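Local coordinates for periplasmic sugar-binding protein (Chloroflexus aurantiacus, PDB 4RXU), which binds D-glucose and probably delivers sugar to an ABC-type transporter as its periplasmic solute-binding component, at residues Leu31-Thr39 with Leu82-Cys93; Leu159-Phe170 with Met211-Trp222. All coordinates share one frame; numbering follows the deposited sequence.

Contact 1: residues Leu31-Thr39 with Leu82-Cys93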
loop_
_atom_site.group_PDB
_atom_site.type_symbol
_atom_site.label_atom_id
_atom_site.label_comp_id
_atom_site.label_asym_id
_atom_site.label_seq_id
_atom_site.Cartn_x
_atom_site.Cartn_y
_atom_site.Cartn_z
ATOM N N LEU A 31 -27.702 1.676 -6.658
ATOM C CA LEU A 31 -27.295 0.279 -6.618
ATOM C C LEU A 31 -27.276 -0.218 -5.178
ATOM O O LEU A 31 -26.924 0.519 -4.264
ATOM C CB LEU A 31 -25.902 0.099 -7.232
ATOM C CG LEU A 31 -25.756 0.454 -8.709
ATOM C CD1 LEU A 31 -24.350 0.087 -9.159
ATOM C CD2 LEU A 31 -26.789 -0.215 -9.589
ATOM N N ALA A 32 -27.627 -1.487 -5.002
ATOM C CA ALA A 32 -27.591 -2.144 -3.688
ATOM C C ALA A 32 -26.177 -2.579 -3.353
ATOM O O ALA A 32 -25.853 -3.768 -3.185
ATOM C CB ALA A 32 -28.563 -3.305 -3.644
ATOM N N VAL A 33 -25.346 -1.564 -3.245
ATOM C CA VAL A 33 -23.906 -1.703 -3.013
ATOM C C VAL A 33 -23.521 -0.634 -1.987
ATOM O O VAL A 33 -24.073 0.472 -2.005
ATOM C CB VAL A 33 -23.080 -1.508 -4.298
ATOM C CG1 VAL A 33 -21.587 -1.649 -4.011
ATOM C CG2 VAL A 33 -23.499 -2.509 -5.350
ATOM N N GLY A 34 -22.579 -0.976 -1.109
ATOM C CA GLY A 34 -22.019 -0.037 -0.154
ATOM C C GLY A 34 -20.516 -0.171 -0.179
ATOM O O GLY A 34 -19.984 -1.268 -0.404
ATOM N N ILE A 35 -19.841 0.965 -0.022
ATOM C CA ILE A 35 -18.386 1.031 -0.021
ATOM C C ILE A 35 -17.912 1.505 1.338
ATOM O O ILE A 35 -18.409 2.519 1.833
ATOM C CB ILE A 35 -17.866 1.986 -1.105
ATOM C CG1 ILE A 35 -18.205 1.441 -2.498
ATOM C CG2 ILE A 35 -16.353 2.186 -0.998
ATOM C CD1 ILE A 35 -18.047 2.478 -3.609
ATOM N N VAL A 36 -16.979 0.765 1.944
ATOM C CA VAL A 36 -16.407 1.163 3.238
ATOM C C VAL A 36 -14.913 1.300 3.114
ATOM O O VAL A 36 -14.237 0.363 2.685
ATOM C CB VAL A 36 -16.787 0.187 4.383
ATOM C CG1 VAL A 36 -16.184 0.604 5.733
ATOM C CG2 VAL A 36 -18.299 0.097 4.520
ATOM N N LEU A 37 -14.420 2.492 3.436
ATOM C CA LEU A 37 -12.969 2.795 3.370
ATOM C C LEU A 37 -12.469 3.107 4.777
ATOM O O LEU A 37 -13.229 3.576 5.609
ATOM C CB LEU A 37 -12.709 3.960 2.419
ATOM C CG LEU A 37 -13.041 3.650 0.942
ATOM C CD1 LEU A 37 -12.899 4.939 0.142
ATOM C CD2 LEU A 37 -12.187 2.527 0.342
ATOM N N PRO A 38 -11.170 2.881 5.044
ATOM C CA PRO A 38 -10.768 2.804 6.446
ATOM C C PRO A 38 -10.586 4.132 7.153
ATOM O O PRO A 38 -10.916 4.244 8.338
ATOM C CB PRO A 38 -9.449 2.026 6.380
ATOM C CG PRO A 38 -8.906 2.370 5.013
ATOM C CD PRO A 38 -10.144 2.316 4.158
ATOM N N THR A 39 -10.070 5.135 6.447
ATOM C CA THR A 39 -9.759 6.416 7.072
ATOM C C THR A 39 -9.511 7.474 6.017
ATOM O O THR A 39 -9.014 7.154 4.938
ATOM C CB THR A 39 -8.523 6.313 8.016
ATOM O OG1 THR A 39 -8.257 7.578 8.621
ATOM C CG2 THR A 39 -7.283 5.847 7.280
ATOM N N LEU A 82 -25.160 -0.394 6.422
ATOM C CA LEU A 82 -25.362 -0.667 5.003
ATOM C C LEU A 82 -26.263 -1.891 4.808
ATOM O O LEU A 82 -27.129 -1.913 3.937
ATOM C CB LEU A 82 -24.018 -0.874 4.320
ATOM C CG LEU A 82 -23.214 0.424 4.165
ATOM C CD1 LEU A 82 -21.783 0.108 3.726
ATOM C CD2 LEU A 82 -23.876 1.431 3.224
ATOM N N ILE A 83 -26.052 -2.909 5.638
ATOM C CA ILE A 83 -26.925 -4.098 5.633
ATOM C C ILE A 83 -28.364 -3.662 5.830
ATOM O O ILE A 83 -29.260 -4.135 5.123
ATOM C CB ILE A 83 -26.534 -5.101 6.722
ATOM C CG1 ILE A 83 -25.212 -5.772 6.349
ATOM C CG2 ILE A 83 -27.636 -6.142 6.918
ATOM C CD1 ILE A 83 -24.573 -6.510 7.509
ATOM N N ALA A 84 -28.573 -2.747 6.770
ATOM C CA ALA A 84 -29.917 -2.311 7.120
ATOM C C ALA A 84 -30.562 -1.495 6.011
ATOM O O ALA A 84 -31.787 -1.464 5.868
ATOM C CB ALA A 84 -29.909 -1.542 8.424
ATOM N N LYS A 85 -29.732 -0.831 5.227
ATOM C CA LYS A 85 -30.199 -0.147 4.027
ATOM C C LYS A 85 -30.457 -1.044 2.824
ATOM O O LYS A 85 -30.935 -0.574 1.794
ATOM C CB LYS A 85 -29.186 0.887 3.624
ATOM C CG LYS A 85 -29.137 2.037 4.590
ATOM C CD LYS A 85 -28.365 3.165 3.958
ATOM C CE LYS A 85 -28.326 4.366 4.877
ATOM N NZ LYS A 85 -27.190 4.205 5.821
ATOM N N GLY A 86 -30.081 -2.310 2.919
ATOM C CA GLY A 86 -30.467 -3.297 1.915
ATOM C C GLY A 86 -29.421 -3.601 0.873
ATOM O O GLY A 86 -29.719 -4.122 -0.196
ATOM N N ILE A 87 -28.177 -3.293 1.183
ATOM C CA ILE A 87 -27.120 -3.667 0.253
ATOM C C ILE A 87 -27.052 -5.171 0.019
ATOM O O ILE A 87 -27.310 -5.978 0.907
ATOM C CB ILE A 87 -25.722 -3.108 0.591
ATOM C CG1 ILE A 87 -25.088 -3.768 1.828
ATOM C CG2 ILE A 87 -25.752 -1.580 0.644
ATOM C CD1 ILE A 87 -23.586 -3.539 1.872
ATOM N N LYS A 88 -26.694 -5.528 -1.207
ATOM C CA LYS A 88 -26.438 -6.904 -1.601
ATOM C C LYS A 88 -24.967 -7.195 -1.814
ATOM O O LYS A 88 -24.568 -8.361 -1.829
ATOM C CB LYS A 88 -27.194 -7.227 -2.892
ATOM C CG LYS A 88 -28.715 -7.139 -2.777
ATOM C CD LYS A 88 -29.237 -8.000 -1.644
ATOM C CE LYS A 88 -30.724 -7.789 -1.410
ATOM N NZ LYS A 88 -31.002 -7.699 0.053
ATOM N N VAL A 89 -24.166 -6.141 -1.985
ATOM C CA VAL A 89 -22.714 -6.289 -2.185
ATOM C C VAL A 89 -22.022 -5.228 -1.352
ATOM O O VAL A 89 -22.370 -4.054 -1.418
ATOM C CB VAL A 89 -22.292 -6.080 -3.653
ATOM C CG1 VAL A 89 -20.788 -6.271 -3.813
ATOM C CG2 VAL A 89 -23.028 -7.023 -4.606
ATOM N N LEU A 90 -21.022 -5.665 -0.597
ATOM C CA LEU A 90 -20.180 -4.796 0.218
ATOM C C LEU A 90 -18.795 -4.747 -0.418
ATOM O O LEU A 90 -18.176 -5.798 -0.609
ATOM C CB LEU A 90 -20.064 -5.360 1.636
ATOM C CG LEU A 90 -19.102 -4.634 2.583
ATOM C CD1 LEU A 90 -19.541 -3.211 2.912
ATOM C CD2 LEU A 90 -18.921 -5.487 3.824
ATOM N N ILE A 91 -18.319 -3.542 -0.742
ATOM C CA ILE A 91 -16.912 -3.335 -1.122
ATOM C C ILE A 91 -16.252 -2.702 0.099
ATOM O O ILE A 91 -16.651 -1.615 0.540
ATOM C CB ILE A 91 -16.808 -2.395 -2.332
ATOM C CG1 ILE A 91 -17.458 -3.030 -3.574
ATOM C CG2 ILE A 91 -15.358 -2.017 -2.595
ATOM C CD1 ILE A 91 -17.822 -2.001 -4.628
ATOM N N ILE A 92 -15.268 -3.390 0.668
ATOM C CA ILE A 92 -14.705 -2.972 1.957
ATOM C C ILE A 92 -13.181 -3.081 2.009
ATOM O O ILE A 92 -12.626 -4.156 1.767
ATOM C CB ILE A 92 -15.333 -3.744 3.155
ATOM C CG1 ILE A 92 -14.666 -3.317 4.471
ATOM C CG2 ILE A 92 -15.292 -5.264 2.958
ATOM C CD1 ILE A 92 -15.457 -3.735 5.694
ATOM N N CYS A 93 -12.549 -1.947 2.334
ATOM C CA CYS A 93 -11.148 -1.907 2.654
ATOM C C CYS A 93 -11.010 -1.818 4.177
ATOM O O CYS A 93 -11.340 -0.791 4.759
ATOM C CB CYS A 93 -10.462 -0.746 1.971
ATOM S SG CYS A 93 -8.741 -0.631 2.431
#
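Val33 to Val36 pair in parallel with Val89 to Ile92, the short strand axes 4.7 Å apart and 17° from parallel. They are neighbouring strands in the N-terminal sheet of a periplasmic binding protein. Two successive beta-alpha-beta crossovers join them, through helix 44-59, strand 61-67 and helix 72-84; the last helix ends in a Schellman motif at Gly86. The ladder runs through Gly34 and Val36, whose N and O atoms each bond to the other strand; Ile91 N to Gly34 O is 2.8 Å. At its start Ala32 O accepts from both Lys88 N and Val89 N.

On one face Ile91 CD1 lies against Val33 CG1 at 3.8 Å and also meets Ile35 CG1. Helix 300-315 covers Val33 and Val89 there. On the other face, with Val36 CG1 anti to the backbone N (chi1 180°), CG2 falls beside that N and touches Leu82 CD1 at 3.6 Å and Leu90 CD1. Val36 and Leu82 run antiparallel there. Gly34 lets Leu82 sit low: a CB there would clash with Leu82 CD1.

Past the strand ends, Pro38 packs on Cys93, and Trp45 of helix 44-59 touches both. A serine in place of Pro38 would probably leave Cys93 SG without its ring-carbon neighbours and free the backbone to turn. Pro38 CD lies 3.7 Å from Cys93 SG and 3.4 Å from Cys93 O.

Contact 2: residues Leu159-Phe170 with Met211-Trp222. With BGC (beta-D-glucopyranose), chain C.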
loop_
_atom_site.group_PDB
_atom_site.type_symbol
_atom_site.label_atom_id
_atom_site.label_comp_id
_atom_site.label_asym_id
_atom_site.label_seq_id
_atom_site.Cartn_x
_atom_site.Cartn_y
_atom_site.Cartn_z
ATOM N N LEU A 159 15.490 0.351 6.533
ATOM C CA LEU A 159 14.217 -0.324 6.209
ATOM C C LEU A 159 13.069 0.353 6.916
ATOM O O LEU A 159 13.202 0.733 8.089
ATOM C CB LEU A 159 14.264 -1.791 6.669
ATOM C CG LEU A 159 15.385 -2.666 6.083
ATOM C CD1 LEU A 159 15.440 -4.011 6.788
ATOM C CD2 LEU A 159 15.275 -2.837 4.568
ATOM N N TYR A 160 11.934 0.485 6.222
ATOM C CA TYR A 160 10.709 1.028 6.824
ATOM C C TYR A 160 9.526 0.232 6.317
ATOM O O TYR A 160 9.582 -0.419 5.272
ATOM C CB TYR A 160 10.537 2.530 6.523
ATOM C CG TYR A 160 11.698 3.321 7.105
ATOM C CD1 TYR A 160 11.720 3.649 8.465
ATOM C CD2 TYR A 160 12.804 3.666 6.324
ATOM C CE1 TYR A 160 12.783 4.359 9.027
ATOM C CE2 TYR A 160 13.886 4.344 6.883
ATOM C CZ TYR A 160 13.868 4.691 8.234
ATOM O OH TYR A 160 14.935 5.380 8.780
ATOM N N ALA A 161 8.473 0.243 7.119
ATOM C CA ALA A 161 7.291 -0.564 6.831
ATOM C C ALA A 161 5.983 0.136 7.166
ATOM O O ALA A 161 5.946 1.154 7.879
ATOM C CB ALA A 161 7.361 -1.911 7.583
ATOM N N GLY A 162 4.915 -0.454 6.641
ATOM C CA GLY A 162 3.544 -0.002 6.912
ATOM C C GLY A 162 3.027 -0.462 8.277
ATOM O O GLY A 162 3.786 -1.023 9.084
ATOM N N ALA A 163 1.737 -0.209 8.524
ATOM C CA ALA A 163 1.062 -0.627 9.757
ATOM C C ALA A 163 0.832 -2.129 9.801
ATOM O O ALA A 163 0.339 -2.706 8.829
ATOM C CB ALA A 163 -0.271 0.105 9.900
ATOM N N ALA A 164 1.160 -2.772 10.936
ATOM C CA ALA A 164 0.929 -4.225 11.049
ATOM C C ALA A 164 -0.525 -4.664 10.964
ATOM O O ALA A 164 -0.797 -5.832 10.657
ATOM C CB ALA A 164 1.554 -4.799 12.305
ATOM N N SER A 165 -1.445 -3.730 11.210
ATOM C CA SER A 165 -2.874 -4.005 11.028
ATOM C C SER A 165 -3.313 -4.143 9.557
ATOM O O SER A 165 -4.430 -4.573 9.261
ATOM C CB SER A 165 -3.708 -2.917 11.696
ATOM O OG SER A 165 -3.187 -1.646 11.353
ATOM N N ASP A 166 -2.418 -3.784 8.645
ATOM C CA ASP A 166 -2.660 -3.855 7.197
ATOM C C ASP A 166 -1.939 -5.067 6.637
ATOM O O ASP A 166 -0.715 -5.111 6.647
ATOM C CB ASP A 166 -2.097 -2.567 6.576
ATOM C CG ASP A 166 -2.236 -2.498 5.091
ATOM O OD1 ASP A 166 -2.837 -3.411 4.478
ATOM O OD2 ASP A 166 -1.734 -1.472 4.559
ATOM N N ASN A 167 -2.669 -6.065 6.156
ATOM C CA ASN A 167 -1.989 -7.215 5.549
ATOM C C ASN A 167 -1.039 -6.806 4.425
ATOM O O ASN A 167 -0.032 -7.474 4.164
ATOM C CB ASN A 167 -3.012 -8.223 5.049
ATOM C CG ASN A 167 -2.384 -9.509 4.609
ATOM O OD1 ASN A 167 -1.740 -10.205 5.402
ATOM N ND2 ASN A 167 -2.592 -9.857 3.349
ATOM N N ASN A 168 -1.382 -5.742 3.713
ATOM C CA ASN A 168 -0.493 -5.291 2.635
ATOM C C ASN A 168 0.880 -4.896 3.159
ATOM O O ASN A 168 1.850 -5.021 2.440
ATOM C CB ASN A 168 -1.093 -4.110 1.871
ATOM C CG ASN A 168 -2.258 -4.495 0.999
ATOM O OD1 ASN A 168 -2.479 -5.655 0.700
ATOM N ND2 ASN A 168 -2.975 -3.494 0.532
ATOM N N ALA A 169 0.972 -4.419 4.399
ATOM C CA ALA A 169 2.281 -4.053 4.953
ATOM C C ALA A 169 3.194 -5.279 4.972
ATOM O O ALA A 169 4.373 -5.178 4.698
ATOM C CB ALA A 169 2.140 -3.446 6.332
ATOM N N PHE A 170 2.635 -6.439 5.290
ATOM C CA PHE A 170 3.415 -7.677 5.273
ATOM C C PHE A 170 3.769 -8.058 3.846
ATOM O O PHE A 170 4.893 -8.526 3.568
ATOM C CB PHE A 170 2.642 -8.805 5.953
ATOM C CG PHE A 170 2.635 -8.715 7.447
ATOM C CD1 PHE A 170 1.693 -7.949 8.088
ATOM C CD2 PHE A 170 3.576 -9.381 8.202
ATOM C CE1 PHE A 170 1.679 -7.858 9.468
ATOM C CE2 PHE A 170 3.568 -9.282 9.577
ATOM C CZ PHE A 170 2.613 -8.521 10.210
ATOM N N MET A 211 8.575 -11.568 10.362
ATOM C CA MET A 211 8.377 -10.288 9.675
ATOM C C MET A 211 7.802 -9.256 10.656
ATOM O O MET A 211 8.184 -8.082 10.646
ATOM C CB MET A 211 7.424 -10.394 8.497
ATOM C CG MET A 211 7.978 -11.048 7.263
ATOM S SD MET A 211 6.904 -10.807 5.809
ATOM C CE MET A 211 5.969 -12.312 5.956
ATOM N N ALA A 212 6.887 -9.703 11.512
ATOM C CA ALA A 212 6.227 -8.792 12.432
ATOM C C ALA A 212 7.210 -8.168 13.419
ATOM O O ALA A 212 7.006 -7.072 13.861
ATOM C CB ALA A 212 5.103 -9.495 13.162
ATOM N N LYS A 213 8.259 -8.895 13.792
ATOM C CA LYS A 213 9.317 -8.341 14.678
ATOM C C LYS A 213 10.102 -7.237 13.972
ATOM O O LYS A 213 10.444 -6.231 14.570
ATOM C CB LYS A 213 10.298 -9.413 15.168
ATOM C CG LYS A 213 9.646 -10.472 16.040
ATOM C CD LYS A 213 10.660 -11.317 16.762
ATOM C CE LYS A 213 11.244 -12.357 15.857
ATOM N NZ LYS A 213 12.282 -13.105 16.619
ATOM N N ILE A 214 10.379 -7.443 12.687
ATOM C CA ILE A 214 11.066 -6.418 11.918
ATOM C C ILE A 214 10.163 -5.212 11.758
ATOM O O ILE A 214 10.572 -4.076 12.040
ATOM C CB ILE A 214 11.541 -6.922 10.530
ATOM C CG1 ILE A 214 12.524 -8.091 10.691
ATOM C CG2 ILE A 214 12.195 -5.784 9.755
ATOM C CD1 ILE A 214 12.792 -8.786 9.369
ATOM N N ILE A 215 8.930 -5.464 11.325
ATOM C CA ILE A 215 7.989 -4.374 11.099
ATOM C C ILE A 215 7.804 -3.579 12.383
ATOM O O ILE A 215 7.744 -2.372 12.354
ATOM C CB ILE A 215 6.651 -4.882 10.498
ATOM C CG1 ILE A 215 6.923 -5.397 9.088
ATOM C CG2 ILE A 215 5.532 -3.825 10.576
ATOM C CD1 ILE A 215 5.793 -6.211 8.511
ATOM N N GLY A 216 7.767 -4.253 13.523
ATOM C CA GLY A 216 7.612 -3.522 14.797
ATOM C C GLY A 216 8.698 -2.494 15.037
ATOM O O GLY A 216 8.472 -1.444 15.614
ATOM N N GLN A 217 9.915 -2.841 14.629
ATOM C CA GLN A 217 11.061 -1.940 14.801
ATOM C C GLN A 217 11.104 -0.801 13.787
ATOM O O GLN A 217 11.693 0.254 14.069
ATOM C CB GLN A 217 12.363 -2.713 14.686
ATOM C CG GLN A 217 12.636 -3.589 15.872
ATOM C CD GLN A 217 14.067 -4.073 15.854
ATOM O OE1 GLN A 217 14.588 -4.439 14.808
ATOM N NE2 GLN A 217 14.693 -4.103 17.009
ATOM N N VAL A 218 10.507 -1.019 12.620
ATOM C CA VAL A 218 10.630 -0.062 11.500
ATOM C C VAL A 218 9.288 0.484 11.010
ATOM O O VAL A 218 9.222 1.100 9.965
ATOM C CB VAL A 218 11.477 -0.614 10.319
ATOM C CG1 VAL A 218 12.833 -1.108 10.814
ATOM C CG2 VAL A 218 10.751 -1.705 9.530
ATOM N N THR A 219 8.229 0.317 11.790
ATOM C CA THR A 219 6.905 0.702 11.316
ATOM C C THR A 219 6.719 2.203 11.315
ATOM O O THR A 219 7.085 2.894 12.265
ATOM C CB THR A 219 5.740 -0.001 12.060
ATOM O OG1 THR A 219 4.513 0.339 11.411
ATOM C CG2 THR A 219 5.648 0.399 13.539
ATOM N N THR A 220 6.125 2.669 10.226
ATOM C CA THR A 220 5.668 4.036 10.087
ATOM C C THR A 220 4.222 4.185 10.527
ATOM O O THR A 220 3.730 5.305 10.643
ATOM C CB THR A 220 5.717 4.473 8.635
ATOM O OG1 THR A 220 4.792 3.671 7.874
ATOM C CG2 THR A 220 7.090 4.335 8.076
ATOM N N ASN A 221 3.519 3.057 10.712
ATOM C CA ASN A 221 2.071 3.080 10.977
ATOM C C ASN A 221 1.289 3.884 9.924
ATOM O O ASN A 221 0.216 4.433 10.214
ATOM C CB ASN A 221 1.788 3.621 12.375
ATOM C CG ASN A 221 2.136 2.628 13.458
ATOM O OD1 ASN A 221 2.013 1.428 13.272
ATOM N ND2 ASN A 221 2.556 3.129 14.598
ATOM N N TRP A 222 1.856 3.971 8.722
ATOM C CA TRP A 222 1.271 4.720 7.592
ATOM C C TRP A 222 0.970 6.170 7.967
ATOM O O TRP A 222 -0.042 6.756 7.557
ATOM C CB TRP A 222 0.006 4.041 7.082
ATOM C CG TRP A 222 0.121 2.699 6.464
ATOM C CD1 TRP A 222 -0.738 1.640 6.665
ATOM C CD2 TRP A 222 1.052 2.267 5.448
ATOM N NE1 TRP A 222 -0.377 0.573 5.860
ATOM C CE2 TRP A 222 0.718 0.928 5.106
ATOM C CE3 TRP A 222 2.110 2.879 4.788
ATOM C CZ2 TRP A 222 1.407 0.213 4.131
ATOM C CZ3 TRP A 222 2.826 2.146 3.836
ATOM C CH2 TRP A 222 2.459 0.832 3.516
HETATM C C2 BGC C . -2.328 0.680 0.415
HETATM C C3 BGC C . -1.287 1.716 0.041
HETATM C C4 BGC C . -1.335 2.860 1.042
HETATM C C5 BGC C . -1.240 2.343 2.478
HETATM C C6 BGC C . -1.448 3.418 3.522
HETATM C C1 BGC C . -1.934 0.239 1.815
HETATM O O1 BGC C . -2.641 -0.887 2.245
HETATM O O2 BGC C . -2.282 -0.401 -0.522
HETATM O O3 BGC C . -1.574 2.173 -1.278
HETATM O O4 BGC C . -0.179 3.696 0.834
HETATM O O5 BGC C . -2.198 1.327 2.702
HETATM O O6 BGC C . -2.626 4.187 3.269
HETATM O O HOH W 1 2.403 -1.387 13.045
#
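Trp222 NE1 donates to Asp166 OD2 at 2.8 Å, on the anti lone pair of that oxygen and 23° out of the indole plane. The same OD2 accepts from glucose O1 at 2.6 Å. Asp166 OD1 is used by Asn168 N, which meets it from above the carboxylate plane. Asp166 is thus the N-cap of helix 167-185: with CG anti to the backbone N (chi1 179°), it caps through OD1 and holds the sugar through OD2. Asn168 ND2 bonds glucose O1 and, weakly, O2.

This is a sugar site of the periplasmic binding protein fold, built where chain leaves strand 155-159 and helix 208-218. The indole lies between Gly162 CA, 3.4 Å from the six-membered ring centroid, and glucose C6 over the opposite face.

Ala161 O accepts from Thr220 N and Thr220 OG1, which arrive from opposite faces of its plane. Ala161 N donates to Val218 O. Gly162 O accepts from Thr219 OG1 at 2.8 Å. Each threonine hydroxyl also accepts from the backbone N two residues on, making two ST turns. A water accepts from Ala164 N and donates to Asn221 OD1. Ile215 CD1 sits over one face of Phe170, 4.0 Å from its centroid.

Contact 1 is complete in sequence before the first residue of contact 2. Their centres are about 28 Å apart, yet their nearest atoms come within about 7 Å, without touching. Glucose lies in the region between them. Contact 1 belongs to the larger mixed sheet and contact 2 to the part built on the four-stranded parallel sheet. Contact 2 supplies pocket residues directly: Asp166, Asn168 and Trp222. Contact 1 stops short of the sugar, with the Cys93 side chain about 6 Å from it. Arg119, another pocket residue, spans the gap: it touches Pro38 and Cys93 on one side and Asn168 on the other. Glu42, Arg44, Asp118, Asn252, Asp278 and Lys298 also hydrogen-bond to the glucose.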